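Mandelate racemase/muconate lactonizing protein (Paenibacillus sp., PDB 3V5C) probably catalyses the dehydration of galacturonate, as a magnesium-dependent member of the enolase superfamily. Local coordinates at residues 49-53 / 54-58; 371-374 / 375-379. The protein carries 1 engineered substitution. All coordinates share one frame; numbering follows the deposited sequence. Where two conformers were deposited one is given.

Interaction 1 of 2, residues 49-53 / 54-58; sequences RITID and GQTGY
A tight beta hairpin joins Arg49, Ile50 and Ile52 to Tyr58, Gly57 and Gln55, and belongs to the antiparallel sheet of the N-terminal domain that accompanies the barrel in enolase-fold enzymes. Strands 42-52 and 55-60 are connected by a type I' turn from Ile52 to Gln55, with Asp53 and Gly54 at its two corners, both at positive phi, the backbone geometry suited to such two-residue connections. Gly54 N is further held by Glu15. Ile50 and Gly57 form a hydrogen-bonded pair, Ile50 N to Gly57 O at 2.8 Å and Gly57 N to Ile50 O at 2.9 Å; Ile52 and Gln55 form the next such pair, closing the turn. Between them, the non-hydrogen-bonded pair Thr51 and Thr56 meets through OG1 of the former and CG2 of the latter at 3.6 Å.

Arg49 lies alongside Tyr58, the two side chains pointing the same way. With its CG anti to the backbone N (chi1 176°), Arg49 lays that methylene over one face of the phenol, 4.1 Å from CG to the ring centroid, a CH-pi contact. A bend at chi3 then turns the guanidinium nearly perpendicular to the ring. Glu18 takes NE in a salt bridge and Thr375 takes NH1, so the group is fixed from several directions. A leucine in place of Arg49 would probably leave Glu18 without this countercharge and Tyr58 OH without this donor. Arg49 NH2 reaches Tyr58 OH at 2.9 Å along a nearly straight bond of 170°, with the oxygen in the guanidinium plane and also hydrogen-bonded to Asp371.

Interaction 2 of 2, residues 371-374 / 375-379; sequences DELV and TYLIN
Complementary first torsions bring Val374 and Ile378 together one helical turn apart: Val374 sets CG1 anti to its backbone N (chi1 174°), whereas Ile378 sets CG1 anti to its carbonyl carbon (chi1 -70°). The ethyl arm of Ile378 thereby folds back along the helix, and its CD1 meets Val374 CG1 at 3.7 Å. The same arm passes close to the carbonyl of Val374, which accepts from Ile378 N at 2.8 Å.

The surrounding backbone is a regular alpha helix, with Thr375 N bonded to Asp371 O at 2.9 Å, Tyr376 N to Glu372 O and Leu377 N to Leu373 O at 3.0 Å each. Thr375 also directs its hydroxyl back toward the preceding turn, OG1 lying 3.1 Å from Asp371 O and accepting from Arg49 NH1. Thr375 O is gripped twice by the residue one turn on, Asn379, whose N and ND2 (the latter at 3.1 Å) approach it from opposite faces of the carbonyl plane. Leu373 and Leu377 make a looser apolar pair, CG of the first to CD1 of the second at 4.2 Å.

These residues belong to helix 371-380, which follows the short strand 368-369 and precedes strand 383-386. Leu377 and Ile378 rest on Ala20 of strand 14-30, Leu377 also on Leu22 and Ile378 also on Glu18, while Val374 and Ile378 pack on Arg49 of strand 42-52.

How the interactions relate
Interaction 1 and interaction 2 show how residues remote in sequence can share one polar network, for the hairpin and the C-terminal helix meet directly although the centres of the two contacts lie about 15 Å apart. Tyr58 OH stands 2.5 Å from Asp371 OD1, a probable hydrogen bond, and Arg49 NH1 is 2.8 Å from Thr375 OG1, probably a second hydrogen bond. Arg49 and Tyr58, already paired within 49-58, thus engage the side chains of Asp371 and Thr375 in the first turns of the helix. Both contacts lie far out, about 25 and 26 Å from the chain centre to their own centres; the magnesium ion is bound in the barrel domain, where Glu238 and Asp261 are ligands.

Interaction 1 of 2, residues 49-53 / 54-58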
ATOM      1  N   ARG A  49      17.995   4.315   9.619  1.00 12.33           N
ATOM      2  CA  ARG A  49      18.250   3.618  10.855  1.00 13.06           C
ATOM      3  C   ARG A  49      18.409   4.703  11.929  1.00 13.07           C
ATOM      4  O   ARG A  49      19.269   5.578  11.806  1.00 12.19           O
ATOM      5  CB  ARG A  49      19.537   2.800  10.715  1.00 17.61           C
ATOM      6  CG  ARG A  49      20.003   2.079  11.973  1.00 16.46           C
ATOM      7  CD  ARG A  49      21.059   1.015  11.612  1.00 15.41           C
ATOM      8  NE  ARG A  49      22.369   1.580  11.275  1.00 15.76           N
ATOM      9  CZ  ARG A  49      23.337   0.908  10.646  1.00 13.48           C
ATOM     10  NH1 ARG A  49      24.507   1.490  10.411  1.00 12.77           N
ATOM     11  NH2 ARG A  49      23.140  -0.344  10.247  1.00 14.41           N
ATOM     12  N   ILE A  50      17.560   4.679  12.947  1.00 11.56           N
ATOM     13  CA  ILE A  50      17.665   5.671  14.023  1.00 11.22           C
ATOM     14  C   ILE A  50      18.190   4.991  15.281  1.00 13.44           C
ATOM     15  O   ILE A  50      17.856   3.841  15.563  1.00 14.30           O
ATOM     16  CB  ILE A  50      16.298   6.368  14.288  1.00 11.10           C
ATOM     17  CG1 ILE A  50      16.453   7.611  15.176  1.00 11.60           C
ATOM     18  CG2 ILE A  50      15.260   5.384  14.872  1.00  9.57           C
ATOM     19  CD1 ILE A  50      15.189   8.486  15.216  1.00 14.22           C
ATOM     20  N   THR A  51      19.020   5.694  16.047  1.00 12.99           N
ATOM     21  CA  THR A  51      19.495   5.145  17.313  1.00 11.55           C
ATOM     22  C   THR A  51      19.030   6.071  18.421  1.00 12.64           C
ATOM     23  O   THR A  51      19.314   7.265  18.384  1.00 15.98           O
ATOM     24  CB  THR A  51      21.028   5.073  17.352  1.00 15.12           C
ATOM     25  OG1 THR A  51      21.520   4.286  16.252  1.00 15.27           O
ATOM     26  CG2 THR A  51      21.487   4.443  18.668  1.00 15.78           C
ATOM     27  N   ILE A  52      18.302   5.510  19.378  1.00 15.11           N
ATOM     28  CA  ILE A  52      17.790   6.249  20.530  1.00 15.89           C
ATOM     29  C   ILE A  52      18.151   5.433  21.757  1.00 16.88           C
ATOM     30  O   ILE A  52      17.901   4.226  21.804  1.00 13.60           O
ATOM     31  CB  ILE A  52      16.258   6.421  20.462  1.00 14.85           C
ATOM     32  CG1 ILE A  52      15.855   7.279  19.263  1.00 14.26           C
ATOM     33  CG2 ILE A  52      15.717   7.024  21.784  1.00 15.02           C
ATOM     34  CD1 ILE A  52      14.381   7.128  18.885  1.00 16.32           C
ATOM     35  N   ASP A  53      18.764   6.088  22.742  1.00 15.20           N
ATOM     36  CA  ASP A  53      19.153   5.403  23.974  1.00 16.77           C
ATOM     37  C   ASP A  53      19.838   4.061  23.688  1.00 16.21           C
ATOM     38  O   ASP A  53      19.484   3.039  24.274  1.00 19.53           O
ATOM     39  CB  ASP A  53      17.920   5.184  24.861  1.00 18.44           C
ATOM     40  CG  ASP A  53      18.285   4.716  26.259  1.00 18.59           C
ATOM     41  OD1 ASP A  53      19.290   5.226  26.788  1.00 24.31           O
ATOM     42  OD2 ASP A  53      17.584   3.843  26.809  1.00 22.71           O
ATOM     43  N   GLY A  54      20.796   4.070  22.768  1.00 15.19           N
ATOM     44  CA  GLY A  54      21.618   2.896  22.499  1.00 15.41           C
ATOM     45  C   GLY A  54      20.973   1.711  21.792  1.00 20.66           C
ATOM     46  O   GLY A  54      21.554   0.623  21.729  1.00 21.91           O
ATOM     47  N   GLN A  55      19.774   1.922  21.260  0.64 16.91           N
ATOM     48  CA  GLN A  55      19.047   0.888  20.528  0.64 16.66           C
ATOM     49  C   GLN A  55      18.701   1.421  19.142  0.64 15.22           C
ATOM     50  O   GLN A  55      18.478   2.616  18.977  0.64 13.11           O
ATOM     51  CB  GLN A  55      17.767   0.506  21.282  0.64 16.79           C
ATOM     52  CG  GLN A  55      16.675  -0.167  20.455  0.64 17.00           C
ATOM     53  CD  GLN A  55      16.915  -1.653  20.245  0.64 17.96           C
ATOM     54  OE1 GLN A  55      17.111  -2.412  21.203  0.64 19.87           O
ATOM     55  NE2 GLN A  55      16.902  -2.078  18.988  0.64 16.38           N
ATOM     56  N   THR A  56      18.671   0.537  18.149  1.00 13.59           N
ATOM     57  CA  THR A  56      18.305   0.937  16.781  1.00 13.99           C
ATOM     58  C   THR A  56      16.884   0.563  16.353  1.00 11.86           C
ATOM     59  O   THR A  56      16.310  -0.432  16.797  1.00 15.41           O
ATOM     60  CB  THR A  56      19.259   0.328  15.720  1.00 15.13           C
ATOM     61  OG1 THR A  56      19.227  -1.101  15.813  1.00 18.37           O
ATOM     62  CG2 THR A  56      20.684   0.837  15.896  1.00 17.89           C
ATOM     63  N   GLY A  57      16.317   1.381  15.477  1.00 11.49           N
ATOM     64  CA  GLY A  57      15.090   1.027  14.788  1.00 13.24           C
ATOM     65  C   GLY A  57      15.289   1.357  13.322  1.00 10.83           C
ATOM     66  O   GLY A  57      16.032   2.286  12.993  1.00 12.84           O
ATOM     67  N   TYR A  58      14.637   0.598  12.450  1.00  9.96           N
ATOM     68  CA  TYR A  58      14.778   0.732  11.009  1.00 10.08           C
ATOM     69  C   TYR A  58      13.421   1.026  10.365  1.00  9.95           C
ATOM     70  O   TYR A  58      12.389   0.509  10.804  1.00  9.60           O
ATOM     71  CB  TYR A  58      15.236  -0.606  10.429  1.00 11.97           C
ATOM     72  CG  TYR A  58      16.712  -0.933  10.537  1.00 11.85           C
ATOM     73  CD1 TYR A  58      17.579  -0.644   9.479  1.00 11.92           C
ATOM     74  CD2 TYR A  58      17.227  -1.607  11.642  1.00 17.00           C
ATOM     75  CE1 TYR A  58      18.919  -0.968   9.534  1.00 14.36           C
ATOM     76  CE2 TYR A  58      18.599  -1.938  11.705  1.00 12.80           C
ATOM     77  CZ  TYR A  58      19.423  -1.611  10.653  1.00 14.20           C
ATOM     78  OH  TYR A  58      20.767  -1.928  10.677  1.00 17.77           O
TER

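Interaction 2 of 2, residues 371-374 / 375-379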
ATOM      1  N   ASP A 371      22.427  -5.506   9.322  1.00 13.06           N
ATOM      2  CA  ASP A 371      23.119  -4.328   9.813  1.00 11.83           C
ATOM      3  C   ASP A 371      24.370  -4.004   8.989  1.00 12.67           C
ATOM      4  O   ASP A 371      24.621  -2.840   8.657  1.00 13.42           O
ATOM      5  CB  ASP A 371      23.565  -4.482  11.275  1.00 14.13           C
ATOM      6  CG  ASP A 371      22.411  -4.556  12.272  1.00 21.93           C
ATOM      7  OD1 ASP A 371      21.349  -3.920  12.085  1.00 21.48           O
ATOM      8  OD2 ASP A 371      22.594  -5.253  13.294  1.00 26.87           O
ATOM      9  N   GLU A 372      25.147  -5.027   8.657  1.00 13.67           N
ATOM     10  CA  GLU A 372      26.442  -4.800   8.004  1.00 16.73           C
ATOM     11  C   GLU A 372      26.261  -4.309   6.574  1.00 14.47           C
ATOM     12  O   GLU A 372      27.023  -3.487   6.081  1.00 14.24           O
ATOM     13  CB  GLU A 372      27.296  -6.071   8.004  1.00 23.18           C
ATOM     14  CG  GLU A 372      27.857  -6.431   9.350  1.00 27.78           C
ATOM     15  CD  GLU A 372      26.794  -6.876  10.327  1.00 32.15           C
ATOM     16  OE1 GLU A 372      25.818  -7.536   9.895  1.00 35.99           O
ATOM     17  OE2 GLU A 372      26.939  -6.552  11.523  1.00 32.76           O
ATOM     18  N   LEU A 373      25.252  -4.835   5.900  1.00 13.50           N
ATOM     19  CA  LEU A 373      24.986  -4.400   4.540  1.00 13.25           C
ATOM     20  C   LEU A 373      24.471  -2.971   4.543  1.00 10.52           C
ATOM     21  O   LEU A 373      24.875  -2.149   3.718  1.00 12.81           O
ATOM     22  CB  LEU A 373      23.983  -5.322   3.863  1.00 13.59           C
ATOM     23  CG  LEU A 373      23.613  -4.888   2.442  1.00 14.25           C
ATOM     24  CD1 LEU A 373      24.819  -4.894   1.501  1.00 17.80           C
ATOM     25  CD2 LEU A 373      22.493  -5.744   1.873  1.00 17.56           C
ATOM     26  N   VAL A 374      23.575  -2.666   5.471  1.00 12.07           N
ATOM     27  CA  VAL A 374      23.068  -1.308   5.546  1.00 11.09           C
ATOM     28  C   VAL A 374      24.204  -0.339   5.855  1.00 12.89           C
ATOM     29  O   VAL A 374      24.287   0.733   5.269  1.00 13.09           O
ATOM     30  CB  VAL A 374      21.945  -1.208   6.560  1.00 10.80           C
ATOM     31  CG1 VAL A 374      21.529   0.234   6.733  1.00 13.74           C
ATOM     32  CG2 VAL A 374      20.779  -2.060   6.089  1.00 13.66           C
ATOM     33  N   THR A 375      25.086  -0.723   6.774  1.00 11.28           N
ATOM     34  CA  THR A 375      26.236   0.119   7.093  1.00 12.81           C
ATOM     35  C   THR A 375      27.096   0.393   5.851  1.00 12.02           C
ATOM     36  O   THR A 375      27.492   1.527   5.599  1.00 13.90           O
ATOM     37  CB  THR A 375      27.078  -0.488   8.214  1.00 12.55           C
ATOM     38  OG1 THR A 375      26.326  -0.432   9.430  1.00 13.77           O
ATOM     39  CG2 THR A 375      28.361   0.299   8.404  1.00 16.38           C
ATOM     40  N   TYR A 376      27.356  -0.646   5.068  1.00 11.86           N
ATOM     41  CA  TYR A 376      28.092  -0.480   3.823  1.00 14.16           C
ATOM     42  C   TYR A 376      27.412   0.513   2.879  1.00 13.96           C
ATOM     43  O   TYR A 376      28.069   1.380   2.305  1.00 14.93           O
ATOM     44  CB  TYR A 376      28.269  -1.832   3.121  1.00 13.44           C
ATOM     45  CG  TYR A 376      28.837  -1.706   1.724  1.00 14.83           C
ATOM     46  CD1 TYR A 376      30.186  -1.468   1.524  1.00 18.31           C
ATOM     47  CD2 TYR A 376      28.015  -1.800   0.609  1.00 16.57           C
ATOM     48  CE1 TYR A 376      30.716  -1.352   0.249  1.00 17.73           C
ATOM     49  CE2 TYR A 376      28.532  -1.693  -0.676  1.00 22.13           C
ATOM     50  CZ  TYR A 376      29.890  -1.470  -0.848  1.00 24.22           C
ATOM     51  OH  TYR A 376      30.418  -1.351  -2.118  1.00 23.02           O
ATOM     52  N   LEU A 377      26.098   0.367   2.713  1.00 11.22           N
ATOM     53  CA  LEU A 377      25.340   1.251   1.838  1.00 12.62           C
ATOM     54  C   LEU A 377      25.286   2.698   2.344  1.00 14.10           C
ATOM     55  O   LEU A 377      25.331   3.642   1.553  1.00 14.20           O
ATOM     56  CB  LEU A 377      23.923   0.711   1.653  1.00 13.42           C
ATOM     57  CG  LEU A 377      23.905  -0.596   0.846  1.00 15.32           C
ATOM     58  CD1 LEU A 377      22.496  -1.186   0.756  1.00 15.37           C
ATOM     59  CD2 LEU A 377      24.492  -0.402  -0.546  1.00 20.29           C
ATOM     60  N   ILE A 378      25.177   2.868   3.657  1.00 13.25           N
ATOM     61  CA  ILE A 378      25.193   4.197   4.262  1.00 13.74           C
ATOM     62  C   ILE A 378      26.518   4.875   3.910  1.00 15.20           C
ATOM     63  O   ILE A 378      26.567   6.024   3.463  1.00 17.80           O
ATOM     64  CB  ILE A 378      25.080   4.102   5.805  1.00 16.40           C
ATOM     65  CG1 ILE A 378      23.678   3.648   6.213  1.00 15.97           C
ATOM     66  CG2 ILE A 378      25.405   5.444   6.456  1.00 17.82           C
ATOM     67  CD1 ILE A 378      23.584   3.125   7.670  1.00 14.36           C
ATOM     68  N   ASN A 379      27.599   4.131   4.088  1.00 17.83           N
ATOM     69  CA  ASN A 379      28.913   4.707   3.932  1.00 20.26           C
ATOM     70  C   ASN A 379      29.284   4.953   2.473  1.00 20.96           C
ATOM     71  O   ASN A 379      29.947   5.936   2.147  1.00 22.71           O
ATOM     72  CB  ASN A 379      29.929   3.839   4.669  1.00 20.16           C
ATOM     73  CG  ASN A 379      30.043   4.218   6.138  1.00 22.92           C
ATOM     74  OD1 ASN A 379      30.919   4.992   6.512  1.00 39.38           O
ATOM     75  ND2 ASN A 379      29.148   3.699   6.967  1.00 24.63           N
TER